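Local coordinates for activator of Hsp90 ATPase homologue 1/2-like C-terminal domain-containing protein (Rhodobacter sphaeroides, PDB 3PU2) that is of unknown function but belongs to the AHA1 family and has a fold related to Bet v 1, consistent with a putative activator of Hsp90 ATPase, at residues 73-81 and 88-96. Sequence-based numbering, arbitrary orientation.
Sequences TRGLTGRVI and RLIHSELYD
Leu-76 lays CD2 over one face of the Tyr-95 ring, 3.9 Å from the ring centroid, in a CH-pi contact offset toward the rim. The His-91 ring has CG of Glu-93 at its edge, in plane. The contact lies on the antiparallel beta hairpin of strands 73-84 and 88-93, within the curved sheet of the SRPBCC (Bet v 1-like) fold; residues 94-96 carry on beyond the second strand. Strand 61-67 flanks the hairpin on one side and strand 104-113 on the other. Leu-76 and Tyr-95 lie side by side and point the same way. CG of Leu-76 sits between its backbone N and carbonyl carbon (chi1 69°), and from there CD2 meets both the ring and the carboxylate of Glu-93. The distance from Leu-76 CD2 to Glu-93 OE2 is 3.7 Å. Val-80 and His-91 form an antiparallel non-hydrogen-bonded pair. The side chains of Val-80 and Leu-89 cross at about a right angle, with Val-80 CG1 4.0 Å from Leu-89 CD1. Both residues are buried. Near the turn, CG2 of Ile-90 rests against CB of Ile-81.

Thr-77 and Leu-94 pair through N of Thr-77 and O of Leu-94 (3.1 Å); the return bond is weak. At Arg-79 the pattern changes. Its carbonyl O accepts from N of Ser-92 (2.9 Å), but its N donates to OG of Ser-92. The hydroxyl is folded back between N and carbonyl carbon (chi1 50°), which brings OG up to the neighbouring strand. Replacing the serine with alanine removes OG and is likely to leave the N-H of Arg-79 without that acceptor. Closer to the turn, N of Ile-81 donates to O of Ile-90 with an N-H...O angle of 154°.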
ATOM      1  N   THR A  73      16.012 -11.032  -2.555  1.00 46.47           N
ATOM      2  CA  THR A  73      14.687 -10.688  -2.054  1.00 34.64           C
ATOM      3  C   THR A  73      14.647  -9.343  -1.348  1.00 43.66           C
ATOM      4  O   THR A  73      15.673  -8.724  -1.048  1.00 51.29           O
ATOM      5  CB  THR A  73      14.138 -11.733  -1.067  1.00 36.59           C
ATOM      6  OG1 THR A  73      14.907 -11.705   0.138  1.00 49.69           O
ATOM      7  CG2 THR A  73      14.187 -13.104  -1.676  1.00 43.08           C
ATOM      8  N   ARG A  74      13.430  -8.906  -1.087  1.00 33.20           N
ATOM      9  CA  ARG A  74      13.180  -7.655  -0.424  1.00 32.67           C
ATOM     10  C   ARG A  74      11.837  -7.876   0.252  1.00 44.00           C
ATOM     11  O   ARG A  74      10.862  -8.292  -0.390  1.00 44.87           O
ATOM     12  CB  ARG A  74      13.130  -6.524  -1.468  1.00 33.97           C
ATOM     13  CG  ARG A  74      12.276  -5.327  -1.102  1.00 56.40           C
ATOM     14  CD  ARG A  74      12.544  -4.164  -2.047  1.00 75.98           C
ATOM     15  NE  ARG A  74      12.255  -4.462  -3.451  1.00 66.62           N
ATOM     16  CZ  ARG A  74      12.678  -3.710  -4.465  1.00 72.96           C
ATOM     17  NH1 ARG A  74      13.411  -2.630  -4.228  1.00 83.35           N
ATOM     18  NH2 ARG A  74      12.360  -4.024  -5.714  1.00 68.16           N
ATOM     19  N   GLY A  75      11.782  -7.631   1.553  1.00 39.98           N
ATOM     20  CA  GLY A  75      10.528  -7.849   2.233  1.00 29.35           C
ATOM     21  C   GLY A  75      10.210  -6.899   3.358  1.00 40.67           C
ATOM     22  O   GLY A  75      11.023  -6.053   3.754  1.00 41.55           O
ATOM     23  N   LEU A  76       9.004  -7.057   3.885  1.00 39.03           N
ATOM     24  CA  LEU A  76       8.560  -6.221   4.973  1.00 42.78           C
ATOM     25  C   LEU A  76       7.618  -6.987   5.891  1.00 50.63           C
ATOM     26  O   LEU A  76       6.982  -7.958   5.492  1.00 52.47           O
ATOM     27  CB  LEU A  76       7.887  -4.957   4.418  1.00 29.69           C
ATOM     28  CG  LEU A  76       6.551  -5.080   3.695  1.00 32.09           C
ATOM     29  CD1 LEU A  76       5.440  -5.292   4.724  1.00 23.83           C
ATOM     30  CD2 LEU A  76       6.295  -3.810   2.905  1.00 21.95           C
ATOM     31  N   THR A  77       7.565  -6.544   7.135  1.00 50.75           N
ATOM     32  CA  THR A  77       6.713  -7.144   8.136  1.00 49.73           C
ATOM     33  C   THR A  77       5.976  -5.976   8.746  1.00 42.08           C
ATOM     34  O   THR A  77       6.435  -4.833   8.672  1.00 47.51           O
ATOM     35  CB  THR A  77       7.527  -7.818   9.239  1.00 62.20           C
ATOM     36  OG1 THR A  77       8.709  -8.392   8.673  1.00 75.77           O
ATOM     37  CG2 THR A  77       6.711  -8.913   9.889  1.00 69.43           C
ATOM     38  N   GLY A  78       4.830  -6.262   9.340  1.00 48.58           N
ATOM     39  CA  GLY A  78       4.050  -5.216   9.962  1.00 44.78           C
ATOM     40  C   GLY A  78       2.954  -5.889  10.745  1.00 52.79           C
ATOM     41  O   GLY A  78       2.789  -7.115  10.697  1.00 35.55           O
ATOM     42  N   ARG A  79       2.191  -5.083  11.464  1.00 50.76           N
ATOM     43  CA  ARG A  79       1.111  -5.598  12.273  1.00 48.07           C
ATOM     44  C   ARG A  79      -0.122  -4.754  11.991  1.00 37.56           C
ATOM     45  O   ARG A  79      -0.012  -3.539  11.850  1.00 35.57           O
ATOM     46  CB  ARG A  79       1.503  -5.467  13.747  1.00 73.60           C
ATOM     47  CG  ARG A  79       0.962  -6.544  14.661  1.00 93.22           C
ATOM     48  CD  ARG A  79       1.332  -7.925  14.154  1.00105.23           C
ATOM     49  NE  ARG A  79       1.873  -8.775  15.209  1.00116.46           N
ATOM     50  CZ  ARG A  79       2.020 -10.091  15.100  1.00122.35           C
ATOM     51  NH1 ARG A  79       1.661 -10.711  13.983  1.00115.65           N
ATOM     52  NH2 ARG A  79       2.530 -10.786  16.107  1.00129.48           N
ATOM     53  N   VAL A  80      -1.285  -5.378  11.882  1.00 33.29           N
ATOM     54  CA  VAL A  80      -2.496  -4.599  11.699  1.00 35.30           C
ATOM     55  C   VAL A  80      -2.862  -4.027  13.084  1.00 52.96           C
ATOM     56  O   VAL A  80      -3.002  -4.782  14.043  1.00 68.44           O
ATOM     57  CB  VAL A  80      -3.640  -5.475  11.214  1.00 39.74           C
ATOM     58  CG1 VAL A  80      -4.891  -4.651  11.067  1.00 38.61           C
ATOM     59  CG2 VAL A  80      -3.278  -6.104   9.899  1.00 27.82           C
ATOM     60  N   ILE A  81      -3.000  -2.702  13.186  1.00 52.45           N
ATOM     61  CA  ILE A  81      -3.348  -2.031  14.448  1.00 33.72           C
ATOM     62  C   ILE A  81      -4.853  -1.963  14.638  1.00 42.63           C
ATOM     63  O   ILE A  81      -5.353  -2.071  15.750  1.00 56.82           O
ATOM     64  CB  ILE A  81      -2.843  -0.593  14.491  1.00 31.44           C
ATOM     65  CG1 ILE A  81      -1.353  -0.535  14.170  1.00 26.33           C
ATOM     66  CG2 ILE A  81      -3.058  -0.020  15.855  1.00 23.87           C
ATOM     67  CD1 ILE A  81      -0.505  -1.485  14.983  1.00 31.65           C
ATOM     68  N   ARG A  88     -11.417   1.719   6.656  1.00 61.54           N
ATOM     69  CA  ARG A  88     -10.171   2.064   7.312  1.00 50.10           C
ATOM     70  C   ARG A  88      -9.334   0.879   7.744  1.00 43.24           C
ATOM     71  O   ARG A  88      -9.856  -0.149   8.165  1.00 50.10           O
ATOM     72  CB  ARG A  88     -10.480   2.953   8.517  1.00 60.67           C
ATOM     73  CG  ARG A  88      -9.347   3.866   8.895  1.00 71.61           C
ATOM     74  CD  ARG A  88      -9.755   4.876   9.956  1.00 76.98           C
ATOM     75  NE  ARG A  88     -10.064   4.251  11.236  1.00 75.08           N
ATOM     76  CZ  ARG A  88      -9.773   4.797  12.413  1.00 78.06           C
ATOM     77  NH1 ARG A  88      -9.165   5.975  12.464  1.00 85.56           N
ATOM     78  NH2 ARG A  88     -10.090   4.171  13.536  1.00 72.34           N
ATOM     79  N   LEU A  89      -8.024   1.028   7.614  1.00 45.10           N
ATOM     80  CA  LEU A  89      -7.082  -0.010   8.023  1.00 43.51           C
ATOM     81  C   LEU A  89      -5.791   0.694   8.379  1.00 47.69           C
ATOM     82  O   LEU A  89      -5.349   1.620   7.686  1.00 42.52           O
ATOM     83  CB  LEU A  89      -6.819  -1.020   6.905  1.00 35.43           C
ATOM     84  CG  LEU A  89      -5.829  -2.124   7.296  1.00 43.26           C
ATOM     85  CD1 LEU A  89      -6.578  -3.376   7.639  1.00 32.23           C
ATOM     86  CD2 LEU A  89      -4.890  -2.411   6.138  1.00 49.04           C
ATOM     87  N   ILE A  90      -5.191   0.259   9.473  1.00 53.01           N
ATOM     88  CA  ILE A  90      -3.954   0.851   9.939  1.00 41.37           C
ATOM     89  C   ILE A  90      -3.010  -0.277  10.319  1.00 40.93           C
ATOM     90  O   ILE A  90      -3.396  -1.230  11.024  1.00 40.97           O
ATOM     91  CB  ILE A  90      -4.196   1.711  11.179  1.00 44.67           C
ATOM     92  CG1 ILE A  90      -5.244   2.779  10.872  1.00 46.26           C
ATOM     93  CG2 ILE A  90      -2.882   2.319  11.642  1.00 49.99           C
ATOM     94  CD1 ILE A  90      -5.640   3.624  12.063  1.00 50.44           C
ATOM     95  N   HIS A  91      -1.783  -0.194   9.830  1.00 35.12           N
ATOM     96  CA  HIS A  91      -0.806  -1.201  10.172  1.00 33.20           C
ATOM     97  C   HIS A  91       0.549  -0.562  10.185  1.00 40.59           C
ATOM     98  O   HIS A  91       0.740   0.546   9.671  1.00 36.42           O
ATOM     99  CB  HIS A  91      -0.814  -2.362   9.178  1.00 35.56           C
ATOM    100  CG  HIS A  91      -0.334  -2.002   7.803  1.00 41.17           C
ATOM    101  ND1 HIS A  91      -1.194  -1.709   6.766  1.00 51.57           N
ATOM    102  CD2 HIS A  91       0.916  -1.916   7.291  1.00 41.58           C
ATOM    103  CE1 HIS A  91      -0.494  -1.460   5.674  1.00 48.12           C
ATOM    104  NE2 HIS A  91       0.789  -1.578   5.966  1.00 50.97           N
ATOM    105  N   SER A  92       1.492  -1.252  10.795  1.00 38.02           N
ATOM    106  CA  SER A  92       2.845  -0.750  10.842  1.00 34.94           C
ATOM    107  C   SER A  92       3.566  -1.455   9.696  1.00 40.27           C
ATOM    108  O   SER A  92       3.091  -2.478   9.208  1.00 39.62           O
ATOM    109  CB  SER A  92       3.473  -1.111  12.188  1.00 38.42           C
ATOM    110  OG  SER A  92       3.295  -2.493  12.472  1.00 45.28           O
ATOM    111  N   GLU A  93       4.680  -0.890   9.242  1.00 30.35           N
ATOM    112  CA  GLU A  93       5.467  -1.505   8.185  1.00 29.65           C
ATOM    113  C   GLU A  93       6.922  -1.333   8.559  1.00 37.55           C
ATOM    114  O   GLU A  93       7.303  -0.324   9.156  1.00 40.32           O
ATOM    115  CB  GLU A  93       5.240  -0.827   6.839  1.00 38.67           C
ATOM    116  CG  GLU A  93       4.126  -1.377   5.973  1.00 55.67           C
ATOM    117  CD  GLU A  93       4.291  -0.964   4.503  1.00 76.39           C
ATOM    118  OE1 GLU A  93       5.165  -0.113   4.210  1.00 83.30           O
ATOM    119  OE2 GLU A  93       3.549  -1.491   3.639  1.00 74.22           O
ATOM    120  N   LEU A  94       7.729  -2.327   8.218  1.00 33.31           N
ATOM    121  CA  LEU A  94       9.156  -2.275   8.472  1.00 43.05           C
ATOM    122  C   LEU A  94       9.890  -3.150   7.466  1.00 42.42           C
ATOM    123  O   LEU A  94       9.758  -4.371   7.498  1.00 50.30           O
ATOM    124  CB  LEU A  94       9.478  -2.747   9.887  1.00 45.10           C
ATOM    125  CG  LEU A  94      10.982  -2.707  10.199  1.00 40.88           C
ATOM    126  CD1 LEU A  94      11.518  -1.297  10.051  1.00 40.08           C
ATOM    127  CD2 LEU A  94      11.208  -3.186  11.616  1.00 35.45           C
ATOM    128  N   TYR A  95      10.630  -2.512   6.555  1.00 39.07           N
ATOM    129  CA  TYR A  95      11.415  -3.267   5.569  1.00 42.67           C
ATOM    130  C   TYR A  95      12.764  -3.582   6.197  1.00 52.75           C
ATOM    131  O   TYR A  95      12.863  -3.753   7.425  1.00 50.36           O
ATOM    132  CB  TYR A  95      11.696  -2.461   4.278  1.00 41.85           C
ATOM    133  CG  TYR A  95      10.525  -2.040   3.438  1.00 48.86           C
ATOM    134  CD1 TYR A  95       9.726  -0.961   3.810  1.00 43.65           C
ATOM    135  CD2 TYR A  95      10.275  -2.656   2.212  1.00 47.93           C
ATOM    136  CE1 TYR A  95       8.702  -0.494   2.972  1.00 54.69           C
ATOM    137  CE2 TYR A  95       9.258  -2.202   1.363  1.00 51.87           C
ATOM    138  CZ  TYR A  95       8.473  -1.119   1.746  1.00 58.33           C
ATOM    139  OH  TYR A  95       7.461  -0.659   0.917  1.00 64.93           O
ATOM    140  N   ASP A  96      13.801  -3.541   5.353  1.00 72.35           N
ATOM    141  CA  ASP A  96      15.182  -3.812   5.745  1.00 68.09           C
ATOM    142  C   ASP A  96      16.194  -3.024   4.908  1.00 61.83           C
ATOM    143  O   ASP A  96      17.037  -3.639   4.248  1.00 68.01           O
ATOM    144  CB  ASP A  96      15.444  -5.291   5.575  1.00 55.08           C
ATOM    145  CG  ASP A  96      14.506  -6.132   6.396  1.00 70.41           C
ATOM    146  OD1 ASP A  96      14.801  -6.305   7.592  1.00 84.58           O
ATOM    147  OD2 ASP A  96      13.473  -6.599   5.863  1.00 73.11           O
TER